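PDB 2QEN: walker-Type ATPase from Pyrococcus abyssi, which probably binds and hydrolyses ATP as a P-loop NTPase, here holding ADP and magnesium, though its cellular role is unknown. Local coordinates for residues 15-18 / 19-22; 211-214 / 215-219; 231-234 / 235-238. The protein carries 1 engineered substitution. All coordinates share one frame; numbering follows the deposited sequence.

Contact 1: 15-18 / 19-22; sequences FDRE and EESR. Engineered in segment 19-22: S21 (natural residue Phe). With ADP (adenosine-5'-diphosphate), chain C.
S21 N donates to R17 O over 3.0 Å, and R22 N follows with a longer bond to E18 O, so the chain turns from loop into helix here, with R17 at the N-cap position. The R17 side chain then runs beside that of E20. Its CG is anti to the carbonyl carbon (chi1 -63°), and a second bend at chi2 carries CD over the E20 carboxylate, 3.6 Å from E20 CD. NH1 meets E20 OE2 at 3.1 Å in a salt bridge. OE2 lies at the edge of the guanidinium, but the two flat groups are turned 69° apart and the hydrogen bond is weak. The firmer hold on R17 comes from backbone oxygens: NH2 bonds to V42 O and NH1 also to K201 O. These partners fix the guanidinium close to the Walker A loop.

The acids at the helix start are crowded. D16 OD1 is 3.0 Å from E19 OE2, with the side chains crossing at about a right angle. This approach of like charges would probably raise the pKa of the acids.

F15 reads the adenine through its backbone. F15 N donates to N1 of ADP at 2.9 Å, and F15 O accepts from N6 of ADP. R17 CG adds a contact to N6 of ADP at 3.6 Å. S21 is an engineered residue, Phe in the natural protein.

Helix 18-30 packs on helix 44-54, where E20 touches L47 and S21 touches F51. F15, at the loop end, rests on T207 and E210 of helix 205-217.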
# COMPACT_ATOMS: atom_id res chain seq x y z
N PHE A 15 11.86 5.28 10.48
CA PHE A 15 13.28 5.03 10.18
C PHE A 15 13.56 5.34 8.70
O PHE A 15 12.82 4.91 7.82
CB PHE A 15 13.68 3.59 10.51
CG PHE A 15 15.18 3.35 10.47
CD1 PHE A 15 15.97 3.64 11.58
CD2 PHE A 15 15.80 2.82 9.33
CE1 PHE A 15 17.36 3.43 11.55
CE2 PHE A 15 17.18 2.59 9.29
CZ PHE A 15 17.96 2.90 10.41
N ASP A 16 14.66 6.05 8.47
CA ASP A 16 15.07 6.59 7.16
C ASP A 16 13.96 7.15 6.28
O ASP A 16 13.25 8.09 6.68
CB ASP A 16 15.93 5.61 6.36
CG ASP A 16 17.16 6.29 5.73
OD1 ASP A 16 17.02 7.42 5.17
OD2 ASP A 16 18.28 5.70 5.82
N ARG A 17 13.82 6.59 5.07
CA ARG A 17 12.86 7.05 4.04
C ARG A 17 13.02 8.52 3.64
O ARG A 17 12.07 9.16 3.19
CB ARG A 17 11.41 6.73 4.44
CG ARG A 17 11.07 5.24 4.58
CD ARG A 17 11.38 4.42 3.33
NE ARG A 17 10.80 3.06 3.37
CZ ARG A 17 11.25 2.04 2.65
NH1 ARG A 17 12.28 2.20 1.83
NH2 ARG A 17 10.66 0.84 2.74
N GLU A 18 14.23 9.04 3.79
CA GLU A 18 14.50 10.45 3.49
C GLU A 18 14.57 10.74 1.99
O GLU A 18 14.15 11.81 1.54
CB GLU A 18 15.76 10.92 4.23
CG GLU A 18 15.48 11.23 5.70
CD GLU A 18 16.57 10.74 6.63
OE1 GLU A 18 17.75 11.08 6.39
OE2 GLU A 18 16.24 10.02 7.61
N GLU A 19 15.08 9.78 1.22
CA GLU A 19 15.08 9.83 -0.24
C GLU A 19 13.64 9.76 -0.77
O GLU A 19 13.26 10.54 -1.63
CB GLU A 19 15.90 8.67 -0.83
CG GLU A 19 17.17 8.24 -0.05
CD GLU A 19 16.90 7.45 1.26
OE1 GLU A 19 15.94 6.65 1.33
OE2 GLU A 19 17.67 7.64 2.23
N GLU A 20 12.86 8.83 -0.22
CA GLU A 20 11.47 8.60 -0.61
C GLU A 20 10.57 9.80 -0.33
O GLU A 20 9.69 10.14 -1.14
CB GLU A 20 10.92 7.35 0.08
CG GLU A 20 11.50 6.03 -0.43
CD GLU A 20 12.84 5.64 0.23
OE1 GLU A 20 13.41 6.44 1.00
OE2 GLU A 20 13.31 4.51 -0.04
N SER A 21 10.78 10.43 0.82
CA SER A 21 10.02 11.61 1.22
C SER A 21 10.29 12.81 0.28
O SER A 21 9.36 13.47 -0.17
CB SER A 21 10.30 11.95 2.68
OG SER A 21 9.59 13.11 3.08
N ARG A 22 11.57 13.05 -0.01
CA ARG A 22 11.99 14.07 -0.97
C ARG A 22 11.41 13.80 -2.35
O ARG A 22 10.88 14.71 -2.99
CB ARG A 22 13.53 14.15 -1.05
CG ARG A 22 14.05 15.16 -2.08
CD ARG A 22 15.58 15.17 -2.19
NE ARG A 22 16.13 13.82 -2.15
CZ ARG A 22 16.34 13.05 -3.22
NH1 ARG A 22 16.05 13.50 -4.44
NH2 ARG A 22 16.83 11.82 -3.06
PB ADP C . 2.18 -0.68 3.41
O1B ADP C . 3.30 -0.45 2.43
O2B ADP C . 1.24 0.50 3.50
O3B ADP C . 1.44 -1.99 3.26
PA ADP C . 2.76 0.03 6.22
O1A ADP C . 3.09 1.49 6.06
O2A ADP C . 1.49 -0.39 6.90
O3A ADP C . 2.94 -0.80 4.82
O5' ADP C . 4.02 -0.60 7.01
C5' ADP C . 3.99 -1.87 7.65
C4' ADP C . 4.48 -1.69 9.10
O4' ADP C . 5.92 -1.61 9.13
C3' ADP C . 4.02 -0.41 9.79
O3' ADP C . 2.82 -0.59 10.53
C2' ADP C . 5.12 -0.12 10.76
O2' ADP C . 5.01 -1.12 11.77
C1' ADP C . 6.35 -0.58 10.02
N9 ADP C . 7.10 0.43 9.23
C8 ADP C . 6.96 0.62 7.91
N7 ADP C . 7.84 1.55 7.45
C5 ADP C . 8.56 1.96 8.51
C6 ADP C . 9.66 2.92 8.74
N6 ADP C . 10.18 3.65 7.73
N1 ADP C . 10.13 3.05 10.01
C2 ADP C . 9.62 2.35 11.03
N3 ADP C . 8.64 1.44 10.89
C4 ADP C . 8.07 1.21 9.68

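Contact 2: 211-214 / 215-219; sequences FLKR and GFREV. With ADP (adenosine-5'-diphosphate), chain C.
L212 and F216 form the tight side of this helix turn. The F216 ring lies beside the backbone of L212, with F216 CD2 3.0 Å from L212 O. Its CG is anti to the carbonyl carbon (chi1 -67°), which lays the ring back along the preceding turn. The ring meets the carbonyl oxygen obliquely. L212 O also accepts the hydrogen bond from F216 N. The two side chains themselves touch lightly, L212 CB to F216 CE2 at 4.4 Å. Both also pack on other parts of the chain. L212 reaches F245, while F216 meets F3 and Y249 edge-to-face.

F211 is buried too, but points away from the following turn and toward the nucleotide. F211 CE2 is 3.5 Å from C2 of ADP, and the adenine sits at the edge of the ring, not over its face. F15 and F203 also meet this ring.

This is the last part of helix 205-217, held by regular i to i+4 backbone bonds. They run from G215 N to F211 O at 3.1 Å through to E218 N to R214 O. The helix lies in the ATPase family region, and F211 is its link to the adenine. G215 is buried and has no side chain; its N also comes near L212 O, without bonding to it.

The solvent side is looser and made of charged chains. K213 NZ and R217 NH2 lie 3.1 Å apart, two like charges that would be expected to repel. R217 bends at chi3, and one face of its guanidinium lies over K213 O. R214 and E218 have their planar groups only 12° apart, but R214 NE is 5.5 Å from E218 OE2, too far for a salt bridge. R214 packs on F15, and the E218 carboxylate bonds through OE1 to L2 N.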
# COMPACT_ATOMS: atom_id res chain seq x y z
N PHE A 211 18.22 -0.58 11.21
CA PHE A 211 16.84 -0.52 11.69
C PHE A 211 16.70 -1.31 12.99
O PHE A 211 16.28 -0.76 14.00
CB PHE A 211 15.89 -1.07 10.60
CG PHE A 211 14.43 -0.95 10.92
CD1 PHE A 211 13.79 -1.91 11.72
CD2 PHE A 211 13.67 0.09 10.38
CE1 PHE A 211 12.42 -1.81 12.02
CE2 PHE A 211 12.32 0.20 10.66
CZ PHE A 211 11.69 -0.77 11.49
N LEU A 212 17.08 -2.59 12.95
CA LEU A 212 17.05 -3.46 14.12
C LEU A 212 17.93 -2.96 15.27
O LEU A 212 17.51 -2.95 16.43
CB LEU A 212 17.46 -4.89 13.74
CG LEU A 212 16.42 -5.69 12.95
CD1 LEU A 212 16.91 -7.12 12.72
CD2 LEU A 212 15.02 -5.68 13.64
N LYS A 213 19.14 -2.53 14.92
CA LYS A 213 20.07 -1.95 15.88
C LYS A 213 19.47 -0.77 16.64
O LYS A 213 19.56 -0.73 17.86
CB LYS A 213 21.37 -1.54 15.18
CG LYS A 213 22.32 -2.71 14.97
CD LYS A 213 23.61 -2.30 14.25
CE LYS A 213 24.43 -1.28 15.02
NZ LYS A 213 24.62 -1.70 16.45
N ARG A 214 18.86 0.17 15.92
CA ARG A 214 18.19 1.32 16.54
C ARG A 214 17.06 0.87 17.48
O ARG A 214 16.98 1.34 18.62
CB ARG A 214 17.65 2.30 15.48
CG ARG A 214 17.14 3.61 16.04
CD ARG A 214 16.69 4.59 14.95
NE ARG A 214 17.73 5.55 14.57
CZ ARG A 214 17.56 6.51 13.65
NH1 ARG A 214 16.39 6.64 13.03
NH2 ARG A 214 18.55 7.35 13.36
N GLY A 215 16.22 -0.06 17.01
CA GLY A 215 15.12 -0.61 17.81
C GLY A 215 15.53 -1.16 19.18
O GLY A 215 14.84 -0.93 20.16
N PHE A 216 16.65 -1.88 19.23
CA PHE A 216 17.17 -2.44 20.47
C PHE A 216 17.89 -1.39 21.32
O PHE A 216 17.81 -1.41 22.55
CB PHE A 216 18.07 -3.64 20.19
CG PHE A 216 17.34 -4.83 19.62
CD1 PHE A 216 16.37 -5.50 20.37
CD2 PHE A 216 17.61 -5.29 18.33
CE1 PHE A 216 15.67 -6.60 19.84
CE2 PHE A 216 16.92 -6.39 17.79
CZ PHE A 216 15.96 -7.04 18.56
N ARG A 217 18.57 -0.46 20.65
CA ARG A 217 19.23 0.67 21.31
C ARG A 217 18.25 1.50 22.15
O ARG A 217 18.57 1.87 23.28
CB ARG A 217 19.92 1.55 20.27
CG ARG A 217 21.01 2.45 20.83
CD ARG A 217 21.77 3.19 19.73
NE ARG A 217 22.81 2.36 19.10
CZ ARG A 217 22.78 1.92 17.85
NH1 ARG A 217 21.75 2.22 17.04
NH2 ARG A 217 23.78 1.18 17.39
N GLU A 218 17.07 1.76 21.59
CA GLU A 218 16.02 2.56 22.24
C GLU A 218 15.57 2.00 23.60
O GLU A 218 15.05 2.75 24.42
CB GLU A 218 14.80 2.74 21.32
CG GLU A 218 15.05 3.63 20.09
CD GLU A 218 13.86 3.70 19.13
OE1 GLU A 218 12.97 2.82 19.20
OE2 GLU A 218 13.81 4.64 18.31
N VAL A 219 15.76 0.71 23.83
CA VAL A 219 15.45 0.10 25.13
C VAL A 219 16.70 -0.42 25.85
O VAL A 219 16.61 -1.34 26.68
CB VAL A 219 14.39 -1.05 25.02
CG1 VAL A 219 13.02 -0.49 24.59
CG2 VAL A 219 14.86 -2.14 24.08
PB ADP C . 2.18 -0.68 3.41
O1B ADP C . 3.30 -0.45 2.43
O2B ADP C . 1.24 0.50 3.50
O3B ADP C . 1.44 -1.99 3.26
PA ADP C . 2.76 0.03 6.22
O1A ADP C . 3.09 1.49 6.06
O2A ADP C . 1.49 -0.39 6.90
O3A ADP C . 2.94 -0.80 4.82
O5' ADP C . 4.02 -0.60 7.01
C5' ADP C . 3.99 -1.87 7.65
C4' ADP C . 4.48 -1.69 9.10
O4' ADP C . 5.92 -1.61 9.13
C3' ADP C . 4.02 -0.41 9.79
O3' ADP C . 2.82 -0.59 10.53
C2' ADP C . 5.12 -0.12 10.76
O2' ADP C . 5.01 -1.12 11.77
C1' ADP C . 6.35 -0.58 10.02
N9 ADP C . 7.10 0.43 9.23
C8 ADP C . 6.96 0.62 7.91
N7 ADP C . 7.84 1.55 7.45
C5 ADP C . 8.56 1.96 8.51
C6 ADP C . 9.66 2.92 8.74
N6 ADP C . 10.18 3.65 7.73
N1 ADP C . 10.13 3.05 10.01
C2 ADP C . 9.62 2.35 11.03
N3 ADP C . 8.64 1.44 10.89
C4 ADP C . 8.07 1.21 9.68

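Contact 3: 231-234 / 235-238; sequences AVEL and LDGI
L235 and D236 leave the end of helix 225-235 in different directions. L235 folds back against the helix. Its CG is anti to the carbonyl carbon (chi1 -53°), which sets it 3.3 Å from A231 O. The same oxygen takes the hydrogen bond from L235 N at 2.7 Å. Beyond it the leucine enters a buried layer with L242 and F245 of helix 239-252.

D236 turns its carboxylate back over the last turn. D236 OD1 lies 2.9 Å from V232 O and 3.1 Å from E233 O. All three are acceptors, so these are close approaches without a hydrogen bond. E233 OE1 is a further acid oxygen, 4.2 Å from D236 OD1. The nearby oxygens may raise the pKa of D236.

The helix ends at L235; D236 is the first residue to leave helical angles, with a positive phi of 44°. D236 N still bonds to V232 O at 2.8 Å. A type I' turn from L235 to I238 then leads into helix 239-252, with I238 at its N-cap position. The backbone angles of G237 suit glycine, and its backbone bonds to F203.

V232 packs on S208 and V209 of helix 205-217, and A231 on F245.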
# COMPACT_ATOMS: atom_id res chain seq x y z
N ALA A 231 18.47 -12.47 11.62
CA ALA A 231 17.11 -11.95 11.46
C ALA A 231 16.91 -11.29 10.08
O ALA A 231 15.87 -11.45 9.45
CB ALA A 231 16.76 -10.98 12.57
N VAL A 232 17.91 -10.56 9.61
CA VAL A 232 17.83 -9.86 8.32
C VAL A 232 17.90 -10.84 7.13
O VAL A 232 17.26 -10.63 6.10
CB VAL A 232 18.89 -8.74 8.23
CG1 VAL A 232 19.01 -8.19 6.79
CG2 VAL A 232 18.57 -7.62 9.22
N GLU A 233 18.67 -11.91 7.27
CA GLU A 233 18.68 -12.99 6.28
C GLU A 233 17.32 -13.67 6.15
O GLU A 233 16.93 -14.05 5.05
CB GLU A 233 19.76 -14.01 6.59
CG GLU A 233 21.20 -13.51 6.35
CD GLU A 233 21.40 -12.72 5.04
OE1 GLU A 233 20.76 -11.64 4.87
OE2 GLU A 233 22.24 -13.14 4.21
N LEU A 234 16.59 -13.83 7.26
CA LEU A 234 15.23 -14.36 7.18
C LEU A 234 14.19 -13.31 6.79
O LEU A 234 13.23 -13.62 6.07
CB LEU A 234 14.79 -15.04 8.49
CG LEU A 234 15.12 -16.53 8.77
CD1 LEU A 234 15.33 -17.35 7.49
CD2 LEU A 234 16.31 -16.68 9.68
N LEU A 235 14.35 -12.07 7.26
CA LEU A 235 13.30 -11.06 7.08
C LEU A 235 13.50 -10.01 5.96
O LEU A 235 12.59 -9.23 5.69
CB LEU A 235 12.93 -10.40 8.43
CG LEU A 235 12.55 -11.31 9.61
CD1 LEU A 235 12.31 -10.51 10.92
CD2 LEU A 235 11.36 -12.24 9.32
N ASP A 236 14.69 -9.97 5.36
CA ASP A 236 14.99 -9.26 4.07
C ASP A 236 14.44 -7.83 3.80
O ASP A 236 13.90 -7.52 2.70
CB ASP A 236 14.69 -10.19 2.86
CG ASP A 236 15.81 -11.27 2.57
OD1 ASP A 236 16.83 -11.42 3.32
OD2 ASP A 236 15.67 -11.97 1.55
N GLY A 237 14.58 -6.93 4.76
CA GLY A 237 14.28 -5.50 4.47
C GLY A 237 12.82 -5.04 4.47
O GLY A 237 12.53 -3.89 4.13
N ILE A 238 11.91 -5.94 4.85
CA ILE A 238 10.50 -5.57 4.95
C ILE A 238 10.24 -5.01 6.35
O ILE A 238 10.30 -5.74 7.33
CB ILE A 238 9.54 -6.78 4.67
CG1 ILE A 238 9.97 -7.55 3.41
CG2 ILE A 238 8.05 -6.32 4.63
CD1 ILE A 238 9.49 -7.00 2.10

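Contacts 1 and 2 meet at the adenine. F15 CB touches F211 CD2 at 3.5 Å and F15 CD1 touches R214 NH1 at 3.4 Å, so the loop before helix 18-30 and helix 205-217 both border the base. The phosphate end is held separately by the Walker A residues G43, K44 and S45, with the following S46; the side chain of R17 of contact 1 lies about 5 Å from G43 at the nearest atoms. Contact 3 joins contact 2 through L212: L212 CD1 packs on A231 CB and on V232 CG2, each at 3.9 Å. It does not touch contact 1, and its L235 side chain stays about 11 Å from ADP.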